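Local coordinates for hydrolase, haloacid dehalogenase-like family (Streptococcus pneumoniae, PDB 2FI1), which probably acts as a hydrolase of the haloacid dehalogenase superfamily, holding a metal ion in an acidic site, with no substrate assigned to it, at residues F124-T129 and L144-K149; Y6-W11 and G98-L103; P138-M143 and G168-L173; E79-F84 and E116-A121. All coordinates share one frame; numbering follows the deposited sequence.

Contact 1: F124-T129 and L144-K149; sequences FTEVVT and LYLREK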
loop_
_atom_site.group_PDB
_atom_site.type_symbol
_atom_site.label_atom_id
_atom_site.label_comp_id
_atom_site.label_asym_id
_atom_site.label_seq_id
_atom_site.Cartn_x
_atom_site.Cartn_y
_atom_site.Cartn_z
ATOM N N PHE A 124 -0.419 1.045 14.548
ATOM C CA PHE A 124 -1.783 0.644 14.225
ATOM C C PHE A 124 -2.548 0.121 15.406
ATOM O O PHE A 124 -2.129 -0.822 16.059
ATOM C CB PHE A 124 -1.770 -0.364 13.076
ATOM C CG PHE A 124 -1.191 0.221 11.832
ATOM C CD1 PHE A 124 -1.950 1.049 11.024
ATOM C CD2 PHE A 124 0.141 0.041 11.525
ATOM C CE1 PHE A 124 -1.409 1.650 9.913
ATOM C CE2 PHE A 124 0.694 0.648 10.406
ATOM C CZ PHE A 124 -0.095 1.459 9.597
ATOM N N THR A 125 -3.681 0.751 15.672
ATOM C CA THR A 125 -4.598 0.277 16.700
ATOM C C THR A 125 -5.180 -1.078 16.311
ATOM O O THR A 125 -5.290 -1.978 17.149
ATOM C CB THR A 125 -5.693 1.315 16.954
ATOM O OG1 THR A 125 -5.089 2.509 17.478
ATOM C CG2 THR A 125 -6.739 0.795 17.924
ATOM N N GLU A 126 -5.540 -1.239 15.040
ATOM C CA GLU A 126 -5.928 -2.544 14.517
ATOM C C GLU A 126 -5.573 -2.632 13.041
ATOM O O GLU A 126 -5.718 -1.659 12.290
ATOM C CB GLU A 126 -7.419 -2.834 14.721
ATOM C CG GLU A 126 -7.800 -4.255 14.277
ATOM C CD GLU A 126 -9.177 -4.726 14.703
ATOM O OE1 GLU A 126 -9.724 -4.248 15.714
ATOM O OE2 GLU A 126 -9.723 -5.604 14.005
ATOM N N VAL A 127 -5.076 -3.803 12.661
ATOM C CA VAL A 127 -4.795 -4.162 11.276
ATOM C C VAL A 127 -5.805 -5.230 10.869
ATOM O O VAL A 127 -5.881 -6.291 11.507
ATOM C CB VAL A 127 -3.366 -4.698 11.101
ATOM C CG1 VAL A 127 -3.138 -5.160 9.668
ATOM C CG2 VAL A 127 -2.342 -3.650 11.499
ATOM N N VAL A 128 -6.582 -4.937 9.833
ATOM C CA VAL A 128 -7.552 -5.878 9.269
ATOM C C VAL A 128 -6.890 -6.517 8.056
ATOM O O VAL A 128 -6.495 -5.815 7.125
ATOM C CB VAL A 128 -8.843 -5.155 8.852
ATOM C CG1 VAL A 128 -9.783 -6.108 8.096
ATOM C CG2 VAL A 128 -9.525 -4.525 10.079
ATOM N N THR A 129 -6.752 -7.847 8.079
ATOM C CA THR A 129 -6.269 -8.608 6.929
ATOM C C THR A 129 -7.395 -9.523 6.463
ATOM O O THR A 129 -8.472 -9.520 7.044
ATOM C CB THR A 129 -5.050 -9.473 7.294
ATOM O OG1 THR A 129 -5.479 -10.579 8.089
ATOM C CG2 THR A 129 -4.012 -8.670 8.066
ATOM N N LEU A 144 -16.895 -0.252 7.900
ATOM C CA LEU A 144 -18.023 -0.126 8.833
ATOM C C LEU A 144 -17.748 -0.871 10.137
ATOM O O LEU A 144 -18.142 -0.426 11.216
ATOM C CB LEU A 144 -19.320 -0.635 8.196
ATOM C CG LEU A 144 -19.885 0.272 7.098
ATOM C CD1 LEU A 144 -20.973 -0.429 6.303
ATOM C CD2 LEU A 144 -20.406 1.593 7.671
ATOM N N TYR A 145 -17.073 -2.010 10.045
ATOM C CA TYR A 145 -16.650 -2.749 11.234
ATOM C C TYR A 145 -15.751 -1.870 12.108
ATOM O O TYR A 145 -15.928 -1.800 13.323
ATOM C CB TYR A 145 -15.925 -4.046 10.840
ATOM C CG TYR A 145 -14.942 -4.586 11.854
ATOM C CD1 TYR A 145 -15.365 -5.308 12.957
ATOM C CD2 TYR A 145 -13.567 -4.413 11.682
ATOM C CE1 TYR A 145 -14.460 -5.823 13.875
ATOM C CE2 TYR A 145 -12.654 -4.914 12.584
ATOM C CZ TYR A 145 -13.099 -5.631 13.688
ATOM O OH TYR A 145 -12.218 -6.149 14.604
ATOM N N LEU A 146 -14.767 -1.217 11.494
ATOM C CA LEU A 146 -13.873 -0.340 12.246
ATOM C C LEU A 146 -14.612 0.863 12.822
ATOM O O LEU A 146 -14.379 1.256 13.964
ATOM C CB LEU A 146 -12.709 0.134 11.374
ATOM C CG LEU A 146 -11.656 -0.917 11.011
ATOM C CD1 LEU A 146 -10.655 -0.316 10.032
ATOM C CD2 LEU A 146 -10.969 -1.477 12.248
ATOM N N ARG A 147 -15.486 1.446 12.017
ATOM C CA ARG A 147 -16.267 2.603 12.460
ATOM C C ARG A 147 -17.106 2.270 13.691
ATOM O O ARG A 147 -17.175 3.069 14.635
ATOM C CB ARG A 147 -17.156 3.108 11.328
ATOM C CG ARG A 147 -18.028 4.290 11.699
ATOM C CD ARG A 147 -19.213 4.375 10.776
ATOM N NE ARG A 147 -19.037 5.456 9.826
ATOM C CZ ARG A 147 -19.492 6.696 9.996
ATOM N NH1 ARG A 147 -20.158 7.055 11.095
ATOM N NH2 ARG A 147 -19.265 7.595 9.053
ATOM N N GLU A 148 -17.741 1.101 13.687
ATOM C CA GLU A 148 -18.557 0.659 14.821
ATOM C C GLU A 148 -17.695 0.290 16.025
ATOM O O GLU A 148 -17.925 0.747 17.150
ATOM C CB GLU A 148 -19.436 -0.531 14.402
ATOM C CG GLU A 148 -20.341 -1.090 15.510
ATOM C CD GLU A 148 -21.186 -2.278 15.060
ATOM O OE1 GLU A 148 -21.675 -2.279 13.906
ATOM O OE2 GLU A 148 -21.373 -3.211 15.876
ATOM N N LYS A 149 -16.675 -0.526 15.801
ATOM C CA LYS A 149 -15.870 -1.038 16.902
ATOM C C LYS A 149 -15.115 0.077 17.611
ATOM O O LYS A 149 -15.004 0.069 18.847
ATOM C CB LYS A 149 -14.883 -2.096 16.394
ATOM C CG LYS A 149 -13.976 -2.673 17.469
ATOM C CD LYS A 149 -13.191 -3.878 16.965
ATOM C CE LYS A 149 -12.281 -4.420 18.046
ATOM N NZ LYS A 149 -11.463 -5.568 17.536
#
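Glu-126 and Tyr-145 reach toward each other tip to tip. The phenol OH of Tyr-145 donates to Glu-126 OE2 over 2.6 Å and meets its syn lone pair. OE2 lies at the edge of the tyrosine ring, in its plane, while the carboxylate is turned 71° from that ring. The other oxygen takes the charge: Lys-149 NZ forms a salt bridge to Glu-126 OE1 at 2.8 Å. It comes from the syn side, 26° out of the carboxylate plane. The two side chains cross at about a right angle. Lys-149 NZ also donates to Tyr-145 OH at 3.1 Å, so the three polar tips close a triangle. The ammonium group would probably polarise the phenol and favour its short bond to the glutamate.

Both charged chains are extended. Glu-126 CG is anti to its backbone N (chi1 -175°); beyond CG the chain runs straight on, and its carboxylate reaches the helix. OE1 has a further partner in the hydroxyl of Tyr-150. Beside this polar group, Val-128 CG2 is 4.0 Å from Tyr-145 CE2, at the ring edge, and 4.0 Å from Leu-146 CD2. Phe-134 meets the tyrosine ring, and Leu-146 continues inward to Val-104 and Ile-10.

Strand 126-128 and helix 144-149 run nearly antiparallel, with axes 11.0 Å apart. The strand is at the border of the parallel sheet, and the chain crosses back through this helix to strand 155-159. This is a beta-alpha-beta crossover of the Rossmann-like haloacid dehalogenase fold.

Contact 2: Y6-W11 and G98-L103; sequences YHDYIW and GGRHFL
Asp-8 to Trp-11 pair in parallel with Arg-100 to Leu-103, forming the middle of the Rossmann-like sheet of the haloacid dehalogenase fold. Four backbone bonds join the strands, from Arg-100 N to His-7 O through to Trp-11 N to Phe-102 O.

Arg-100 runs beside Asp-8 and points the same way. Its CB lies 3.2 Å from Asp-8 OD1. CG comes 4.0 Å from His-7 NE2, and CD stays 3.8 Å from Asp-8 OD1. A bend at chi3 (-65°) turns NE to Asp-8 OD1, at 2.8 Å. NH2 then reaches Asp-8 OD2 at 3.0 Å and also serves Tyr-150 O. The result is a side-on salt bridge with two hydrogen bonds, NE to OD1 and NH2 to OD2, with carboxylate and guanidinium planes 39° apart. Phe-102 CZ sits over one guanidinium face, offset toward the rim.

Tyr-9, Trp-11 and His-101 lie on the sheet face that helix 87-96 covers. Strand 8-11 leads directly to Asp-12, a ligand of the bound calcium. Trp-11 NE1 donates to His-101 ND1 at 3.0 Å, with an N-H...N angle of 160°, while His-101 NE2 bonds to Leu-91 O.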
loop_
_atom_site.group_PDB
_atom_site.type_symbol
_atom_site.label_atom_id
_atom_site.label_comp_id
_atom_site.label_asym_id
_atom_site.label_seq_id
_atom_site.Cartn_x
_atom_site.Cartn_y
_atom_site.Cartn_z
ATOM N N TYR A 6 -8.903 15.474 11.316
ATOM C CA TYR A 6 -9.403 14.115 11.513
ATOM C C TYR A 6 -8.730 13.472 12.706
ATOM O O TYR A 6 -7.561 13.732 12.959
ATOM C CB TYR A 6 -9.119 13.272 10.271
ATOM C CG TYR A 6 -9.772 13.797 9.028
ATOM C CD1 TYR A 6 -11.125 13.599 8.800
ATOM C CD2 TYR A 6 -9.045 14.507 8.083
ATOM C CE1 TYR A 6 -11.739 14.089 7.658
ATOM C CE2 TYR A 6 -9.642 14.999 6.943
ATOM C CZ TYR A 6 -10.986 14.788 6.730
ATOM O OH TYR A 6 -11.567 15.276 5.576
ATOM N N HIS A 7 -9.461 12.610 13.408
ATOM C CA HIS A 7 -8.925 11.868 14.553
ATOM C C HIS A 7 -8.376 10.507 14.134
ATOM O O HIS A 7 -7.340 10.072 14.635
ATOM C CB HIS A 7 -9.995 11.665 15.635
ATOM C CG HIS A 7 -9.495 10.950 16.854
ATOM N ND1 HIS A 7 -8.703 11.556 17.807
ATOM C CD2 HIS A 7 -9.666 9.673 17.271
ATOM C CE1 HIS A 7 -8.427 10.689 18.766
ATOM N NE2 HIS A 7 -8.990 9.534 18.459
ATOM N N ASP A 8 -9.091 9.852 13.224
ATOM C CA ASP A 8 -8.828 8.472 12.836
ATOM C C ASP A 8 -8.482 8.376 11.357
ATOM O O ASP A 8 -9.088 9.043 10.520
ATOM C CB ASP A 8 -10.049 7.618 13.157
ATOM C CG ASP A 8 -10.295 7.510 14.640
ATOM O OD1 ASP A 8 -9.294 7.379 15.374
ATOM O OD2 ASP A 8 -11.467 7.555 15.074
ATOM N N TYR A 9 -7.498 7.539 11.059
ATOM C CA TYR A 9 -6.920 7.421 9.739
ATOM C C TYR A 9 -6.936 5.945 9.371
ATOM O O TYR A 9 -6.318 5.137 10.059
ATOM C CB TYR A 9 -5.486 7.990 9.748
ATOM C CG TYR A 9 -5.477 9.477 10.026
ATOM C CD1 TYR A 9 -5.426 10.393 8.991
ATOM C CD2 TYR A 9 -5.595 9.967 11.324
ATOM C CE1 TYR A 9 -5.446 11.747 9.224
ATOM C CE2 TYR A 9 -5.632 11.332 11.567
ATOM C CZ TYR A 9 -5.553 12.211 10.510
ATOM O OH TYR A 9 -5.602 13.585 10.746
ATOM N N ILE A 10 -7.686 5.599 8.330
ATOM C CA ILE A 10 -7.776 4.225 7.878
ATOM C C ILE A 10 -6.961 4.116 6.596
ATOM O O ILE A 10 -7.346 4.655 5.555
ATOM C CB ILE A 10 -9.226 3.781 7.638
ATOM C CG1 ILE A 10 -10.060 3.930 8.916
ATOM C CG2 ILE A 10 -9.234 2.320 7.180
ATOM C CD1 ILE A 10 -11.523 3.565 8.731
ATOM N N TRP A 11 -5.851 3.402 6.689
ATOM C CA TRP A 11 -4.847 3.346 5.646
ATOM C C TRP A 11 -4.940 2.101 4.788
ATOM O O TRP A 11 -5.444 1.057 5.210
ATOM C CB TRP A 11 -3.452 3.357 6.268
ATOM C CG TRP A 11 -3.113 4.593 7.050
ATOM C CD1 TRP A 11 -3.228 4.770 8.396
ATOM C CD2 TRP A 11 -2.553 5.800 6.528
ATOM N NE1 TRP A 11 -2.789 6.015 8.744
ATOM C CE2 TRP A 11 -2.381 6.675 7.618
ATOM C CE3 TRP A 11 -2.195 6.233 5.247
ATOM C CZ2 TRP A 11 -1.841 7.955 7.474
ATOM C CZ3 TRP A 11 -1.670 7.517 5.105
ATOM C CH2 TRP A 11 -1.503 8.357 6.217
ATOM N N GLY A 98 -2.780 12.746 19.042
ATOM C CA GLY A 98 -3.799 11.856 19.576
ATOM C C GLY A 98 -4.548 11.074 18.509
ATOM O O GLY A 98 -5.535 10.400 18.810
ATOM N N GLY A 99 -4.083 11.140 17.265
ATOM C CA GLY A 99 -4.726 10.395 16.192
ATOM C C GLY A 99 -4.514 8.906 16.334
ATOM O O GLY A 99 -3.578 8.462 16.998
ATOM N N ARG A 100 -5.417 8.143 15.729
ATOM C CA ARG A 100 -5.304 6.689 15.663
ATOM C C ARG A 100 -5.191 6.269 14.211
ATOM O O ARG A 100 -5.780 6.896 13.324
ATOM C CB ARG A 100 -6.517 5.975 16.269
ATOM C CG ARG A 100 -6.733 6.262 17.746
ATOM C CD ARG A 100 -7.889 5.476 18.304
ATOM N NE ARG A 100 -9.156 5.866 17.699
ATOM C CZ ARG A 100 -10.340 5.368 18.053
ATOM N NH1 ARG A 100 -10.431 4.462 19.013
ATOM N NH2 ARG A 100 -11.434 5.784 17.441
ATOM N N HIS A 101 -4.447 5.184 13.997
ATOM C CA HIS A 101 -4.213 4.609 12.692
ATOM C C HIS A 101 -4.785 3.210 12.648
ATOM O O HIS A 101 -4.622 2.434 13.578
ATOM C CB HIS A 101 -2.720 4.504 12.399
ATOM C CG HIS A 101 -1.986 5.801 12.470
ATOM N ND1 HIS A 101 -2.112 6.784 11.512
ATOM C CD2 HIS A 101 -1.103 6.268 13.384
ATOM C CE1 HIS A 101 -1.342 7.807 11.838
ATOM N NE2 HIS A 101 -0.718 7.518 12.965
ATOM N N PHE A 102 -5.424 2.897 11.529
ATOM C CA PHE A 102 -5.938 1.566 11.236
ATOM C C PHE A 102 -5.451 1.183 9.859
ATOM O O PHE A 102 -5.112 2.045 9.050
ATOM C CB PHE A 102 -7.467 1.544 11.284
ATOM C CG PHE A 102 -8.016 2.020 12.587
ATOM C CD1 PHE A 102 -8.240 1.138 13.624
ATOM C CD2 PHE A 102 -8.265 3.366 12.795
ATOM C CE1 PHE A 102 -8.731 1.596 14.834
ATOM C CE2 PHE A 102 -8.745 3.814 14.003
ATOM C CZ PHE A 102 -8.975 2.938 15.013
ATOM N N LEU A 103 -5.418 -0.113 9.576
ATOM C CA LEU A 103 -5.010 -0.583 8.253
ATOM C C LEU A 103 -6.001 -1.620 7.774
ATOM O O LEU A 103 -6.370 -2.505 8.547
ATOM C CB LEU A 103 -3.606 -1.187 8.297
ATOM C CG LEU A 103 -2.895 -1.573 6.997
ATOM C CD1 LEU A 103 -2.531 -0.381 6.197
ATOM C CD2 LEU A 103 -1.634 -2.341 7.343
#

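Contact 3: P138-M143 and G168-L173; sequences PNPESM and GQAAGL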
loop_
_atom_site.group_PDB
_atom_site.type_symbol
_atom_site.label_atom_id
_atom_site.label_comp_id
_atom_site.label_asym_id
_atom_site.label_seq_id
_atom_site.Cartn_x
_atom_site.Cartn_y
_atom_site.Cartn_z
ATOM N N PRO A 138 -14.439 -2.544 -3.090
ATOM C CA PRO A 138 -15.127 -1.380 -2.523
ATOM C C PRO A 138 -16.282 -1.658 -1.553
ATOM O O PRO A 138 -16.927 -0.713 -1.093
ATOM C CB PRO A 138 -15.663 -0.676 -3.773
ATOM C CG PRO A 138 -15.988 -1.815 -4.686
ATOM C CD PRO A 138 -14.893 -2.816 -4.469
ATOM N N ASN A 139 -16.546 -2.914 -1.207
ATOM C CA ASN A 139 -17.574 -3.188 -0.206
ATOM C C ASN A 139 -17.141 -2.509 1.098
ATOM O O ASN A 139 -15.992 -2.673 1.513
ATOM C CB ASN A 139 -17.753 -4.705 -0.026
ATOM C CG ASN A 139 -18.953 -5.065 0.814
ATOM O OD1 ASN A 139 -19.098 -4.610 1.936
ATOM N ND2 ASN A 139 -19.801 -5.936 0.284
ATOM N N PRO A 140 -18.033 -1.721 1.732
ATOM C CA PRO A 140 -17.661 -1.017 2.958
ATOM C C PRO A 140 -17.647 -1.845 4.245
ATOM O O PRO A 140 -17.430 -1.281 5.309
ATOM C CB PRO A 140 -18.740 0.064 3.068
ATOM C CG PRO A 140 -19.952 -0.599 2.465
ATOM C CD PRO A 140 -19.417 -1.406 1.315
ATOM N N GLU A 141 -17.877 -3.158 4.167
ATOM C CA GLU A 141 -17.990 -3.989 5.367
ATOM C C GLU A 141 -16.855 -3.800 6.386
ATOM O O GLU A 141 -17.111 -3.591 7.566
ATOM C CB GLU A 141 -18.098 -5.476 4.984
ATOM C CG GLU A 141 -18.346 -6.382 6.169
ATOM C CD GLU A 141 -18.531 -7.829 5.779
ATOM O OE1 GLU A 141 -17.707 -8.369 5.027
ATOM O OE2 GLU A 141 -19.519 -8.436 6.247
ATOM N N SER A 142 -15.605 -3.881 5.936
ATOM C CA SER A 142 -14.484 -3.780 6.865
ATOM C C SER A 142 -14.353 -2.389 7.474
ATOM O O SER A 142 -14.042 -2.266 8.658
ATOM C CB SER A 142 -13.165 -4.211 6.212
ATOM O OG SER A 142 -12.885 -3.498 5.032
ATOM N N MET A 143 -14.621 -1.354 6.690
ATOM C CA MET A 143 -14.523 0.005 7.240
ATOM C C MET A 143 -15.714 0.309 8.174
ATOM O O MET A 143 -15.529 0.988 9.169
ATOM C CB MET A 143 -14.266 1.063 6.150
ATOM C CG MET A 143 -12.713 1.264 5.716
ATOM S SD MET A 143 -12.733 2.191 4.241
ATOM C CE MET A 143 -11.348 1.399 3.413
ATOM N N GLY A 168 -14.579 3.906 1.358
ATOM C CA GLY A 168 -14.651 4.968 2.361
ATOM C C GLY A 168 -15.956 5.740 2.262
ATOM O O GLY A 168 -16.624 5.974 3.274
ATOM N N GLN A 169 -16.316 6.151 1.051
ATOM C CA GLN A 169 -17.562 6.904 0.828
ATOM C C GLN A 169 -18.762 6.092 1.306
ATOM O O GLN A 169 -19.651 6.616 1.987
ATOM C CB GLN A 169 -17.753 7.237 -0.659
ATOM C CG GLN A 169 -16.859 8.314 -1.218
ATOM C CD GLN A 169 -17.086 8.562 -2.721
ATOM O OE1 GLN A 169 -17.070 7.633 -3.547
ATOM N NE2 GLN A 169 -17.278 9.816 -3.076
ATOM N N ALA A 170 -18.794 4.812 0.950
ATOM C CA ALA A 170 -19.925 3.945 1.308
ATOM C C ALA A 170 -20.013 3.694 2.814
ATOM O O ALA A 170 -21.067 3.304 3.333
ATOM C CB ALA A 170 -19.833 2.637 0.562
ATOM N N ALA A 171 -18.906 3.908 3.514
ATOM C CA ALA A 171 -18.862 3.783 4.963
ATOM C C ALA A 171 -19.148 5.111 5.669
ATOM O O ALA A 171 -19.101 5.168 6.896
ATOM C CB ALA A 171 -17.504 3.242 5.392
ATOM N N GLY A 172 -19.426 6.159 4.897
ATOM C CA GLY A 172 -19.724 7.483 5.443
ATOM C C GLY A 172 -18.519 8.278 5.910
ATOM O O GLY A 172 -18.662 9.208 6.701
ATOM N N LEU A 173 -17.331 7.941 5.406
ATOM C CA LEU A 173 -16.104 8.588 5.838
ATOM C C LEU A 173 -15.548 9.467 4.729
ATOM O O LEU A 173 -15.747 9.202 3.550
ATOM C CB LEU A 173 -15.069 7.532 6.238
ATOM C CG LEU A 173 -15.521 6.565 7.333
ATOM C CD1 LEU A 173 -14.595 5.368 7.417
ATOM C CD2 LEU A 173 -15.603 7.295 8.663
#
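Pro-140 faces Ala-170 with one side of its pyrrolidine ring. Pro-140 CB and CG both lie 3.8 Å from Ala-170 CB, so the methyl is shared by two ring carbons. The neighbouring methyl points to the same segment. Ala-171 CB is 4.1 Å from Pro-140 CB and 4.0 Å from Met-143 CB, and so touches both larger residues. Pro-140, in the turn just before the helix, and Met-143, three residues on, both point to the end of the other helix.

Met-143 goes further across. Its CB also comes 4.5 Å from Leu-173 CD1. With chi2 at 166°, CB-CG-SD runs on extended from CA, and SD comes 3.8 Å from Gly-168 N; the chain bends only beyond, at chi3. The sulphur also lies against Gly-168 CA, so it meets backbone atoms here. No hydrogen bond joins the two segments; the contact is apolar packing.

Each backbone end is fixed by its own bonds. Asn-139 OD1 accepts from Glu-141 N at 2.9 Å, a capping bond at the start of helix 141-149. Helix 162-170 is ended by a Schellman motif, in which Gly-172 has positive phi. There Leu-173 N bonds back to Gly-168 O at 3.0 Å, and Gly-172 N to Gln-169 O.

The contact therefore joins the start of helix 141-149 to the end of helix 162-170. Arg-147, farther along the first helix, bonds to Ala-171 O. Met-143 and Leu-173 both touch Val-157 of strand 155-159, and Pro-138 touches Ile-163 and Glu-166 of helix 162-170.

Contact 4: E79-F84 and E116-A121; sequences EHPILF and EKTSIA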
loop_
_atom_site.group_PDB
_atom_site.type_symbol
_atom_site.label_atom_id
_atom_site.label_comp_id
_atom_site.label_asym_id
_atom_site.label_seq_id
_atom_site.Cartn_x
_atom_site.Cartn_y
_atom_site.Cartn_z
ATOM N N GLU A 79 12.487 -8.843 1.511
ATOM C CA GLU A 79 13.155 -8.998 2.806
ATOM C C GLU A 79 13.434 -7.626 3.425
ATOM O O GLU A 79 13.566 -7.505 4.645
ATOM C CB GLU A 79 14.459 -9.787 2.666
ATOM C CG GLU A 79 14.250 -11.228 2.240
ATOM C CD GLU A 79 15.547 -11.934 1.881
ATOM O OE1 GLU A 79 16.636 -11.425 2.228
ATOM O OE2 GLU A 79 15.465 -13.004 1.245
ATOM N N HIS A 80 13.520 -6.596 2.583
ATOM C CA HIS A 80 13.680 -5.222 3.034
ATOM C C HIS A 80 12.699 -4.334 2.275
ATOM O O HIS A 80 13.080 -3.631 1.336
ATOM C CB HIS A 80 15.116 -4.754 2.811
ATOM C CG HIS A 80 16.125 -5.562 3.557
ATOM N ND1 HIS A 80 16.424 -5.341 4.885
ATOM C CD2 HIS A 80 16.874 -6.620 3.173
ATOM C CE1 HIS A 80 17.334 -6.215 5.278
ATOM N NE2 HIS A 80 17.620 -7.005 4.260
ATOM N N PRO A 81 11.422 -4.359 2.692
ATOM C CA PRO A 81 10.428 -3.562 1.971
ATOM C C PRO A 81 10.718 -2.068 2.078
ATOM O O PRO A 81 11.406 -1.631 3.005
ATOM C CB PRO A 81 9.103 -3.921 2.656
ATOM C CG PRO A 81 9.380 -5.112 3.524
ATOM C CD PRO A 81 10.834 -5.072 3.841
ATOM N N ILE A 82 10.204 -1.299 1.130
ATOM C CA ILE A 82 10.467 0.126 1.034
ATOM C C ILE A 82 9.162 0.894 1.208
ATOM O O ILE A 82 8.225 0.706 0.439
ATOM C CB ILE A 82 11.110 0.452 -0.336
ATOM C CG1 ILE A 82 12.442 -0.295 -0.466
ATOM C CG2 ILE A 82 11.337 1.947 -0.515
ATOM C CD1 ILE A 82 13.062 -0.234 -1.835
ATOM N N LEU A 83 9.092 1.741 2.233
ATOM C CA LEU A 83 7.943 2.632 2.423
ATOM C C LEU A 83 8.040 3.808 1.466
ATOM O O LEU A 83 9.131 4.128 0.983
ATOM C CB LEU A 83 7.911 3.168 3.859
ATOM C CG LEU A 83 7.775 2.135 4.971
ATOM C CD1 LEU A 83 7.888 2.846 6.315
ATOM C CD2 LEU A 83 6.459 1.377 4.844
ATOM N N PHE A 84 6.924 4.485 1.210
ATOM C CA PHE A 84 7.018 5.780 0.545
ATOM C C PHE A 84 7.799 6.743 1.427
ATOM O O PHE A 84 7.760 6.642 2.658
ATOM C CB PHE A 84 5.638 6.322 0.191
ATOM C CG PHE A 84 5.073 5.710 -1.053
ATOM C CD1 PHE A 84 5.519 6.128 -2.296
ATOM C CD2 PHE A 84 4.158 4.677 -0.996
ATOM C CE1 PHE A 84 5.026 5.546 -3.445
ATOM C CE2 PHE A 84 3.674 4.098 -2.138
ATOM C CZ PHE A 84 4.097 4.538 -3.358
ATOM N N GLU A 116 6.206 -5.151 10.474
ATOM C CA GLU A 116 7.344 -5.353 11.369
ATOM C C GLU A 116 8.664 -4.982 10.688
ATOM O O GLU A 116 9.494 -4.260 11.253
ATOM C CB GLU A 116 7.405 -6.811 11.838
ATOM C CG GLU A 116 6.291 -7.225 12.774
ATOM C CD GLU A 116 6.283 -6.472 14.090
ATOM O OE1 GLU A 116 7.348 -5.970 14.513
ATOM O OE2 GLU A 116 5.203 -6.403 14.715
ATOM N N LYS A 117 8.872 -5.470 9.471
ATOM C CA LYS A 117 10.116 -5.213 8.762
ATOM C C LYS A 117 10.328 -3.729 8.488
ATOM O O LYS A 117 11.471 -3.266 8.451
ATOM C CB LYS A 117 10.156 -5.987 7.444
ATOM C CG LYS A 117 10.388 -7.472 7.608
ATOM C CD LYS A 117 10.573 -8.138 6.258
ATOM C CE LYS A 117 9.443 -9.070 5.928
ATOM N NZ LYS A 117 9.586 -10.317 6.731
ATOM N N THR A 118 9.241 -2.985 8.292
ATOM C CA THR A 118 9.316 -1.543 8.036
ATOM C C THR A 118 9.151 -0.693 9.301
ATOM O O THR A 118 9.132 0.541 9.224
ATOM C CB THR A 118 8.267 -1.109 6.998
ATOM O OG1 THR A 118 6.964 -1.443 7.470
ATOM C CG2 THR A 118 8.513 -1.787 5.659
ATOM N N SER A 119 9.045 -1.353 10.450
ATOM C CA SER A 119 8.975 -0.681 11.751
ATOM C C SER A 119 7.830 0.324 11.850
ATOM O O SER A 119 7.977 1.381 12.468
ATOM C CB SER A 119 10.318 -0.017 12.083
ATOM O OG SER A 119 11.342 -0.995 12.093
ATOM N N ILE A 120 6.683 -0.005 11.271
ATOM C CA ILE A 120 5.483 0.806 11.500
ATOM C C ILE A 120 4.335 0.046 12.181
ATOM O O ILE A 120 3.271 0.607 12.394
ATOM C CB ILE A 120 4.996 1.517 10.217
ATOM C CG1 ILE A 120 4.632 0.511 9.121
ATOM C CG2 ILE A 120 6.055 2.509 9.742
ATOM C CD1 ILE A 120 3.913 1.139 7.938
ATOM N N ALA A 121 4.566 -1.202 12.587
ATOM C CA ALA A 121 3.524 -1.978 13.262
ATOM C C ALA A 121 2.991 -1.254 14.499
ATOM O O ALA A 121 1.791 -1.305 14.803
ATOM C CB ALA A 121 4.044 -3.356 13.646
HETATM O O HOH W 1 13.876 -3.874 6.509
HETATM O O HOH W 2 12.268 -2.236 5.528
#
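The pyrrolidine ring of Pro-81 lies against Lys-117 and Thr-118 with its CB, CG and CD. Pro-81 CB is 3.7 Å from Thr-118 CG2, and Pro-81 CD is 3.8 Å from Lys-117 CB. These partners belong to the Schellman motif that ends helix 110-117, where Ser-119 has positive phi and Ser-119 N bonds to Glu-116 O at 3.0 Å. The ring also touches Ile-114, one turn back in that helix.

Lys-117 crosses the proline at about a right angle. Its CD comes 3.5 Å from Glu-79 O, so the aliphatic part of the chain does the touching. Leu-83 completes the apolar side. Its CD2 lies 3.8 Å from Thr-118 CB, and its CD1 lies 3.9 Å from Ile-120 CG2. Thr-118 has OG1 between its backbone N and carbonyl carbon (chi1 59°). There the hydroxyl bonds to Ile-114 O, and CG2 is left to face the proline.

The segment 79-84 returns from helix 66-77 to helix 87-96. Its backbone also bonds to Asp-19 and Leu-17. This is consistent with the linker between a helical cap and the core in haloacid dehalogenases.

Water joins the two backbones. One molecule donates to Pro-81 O at 2.7 Å and to Lys-117 O at 3.2 Å. A second water also donates to Lys-117 O and has a weak bond to His-80 ND1.

Overall arrangement
Strand 8-11 opens contact 2. The chain then runs through a long helical region and opens contact 4 at 79-84. Contact 2 closes at 98-103, bringing the two strands side by side. Contact 4 closes next, at 116-121, so these two loops cross. Segment 124-129 opens contact 1 and segment 138-143 opens contact 3. Contact 1 closes at 144-149 before contact 3 closes at 168-173, a second crossing. Contacts 1 and 2 meet in the sheet, where strands 124-128 and 100-104 are neighbours. Contacts 1 and 3 share helix 141-149. Ile-10 packs on Met-143 and Leu-173, linking contacts 2 and 3. Contact 4 ties the loop before helix 87-96 to the end of helix 110-117.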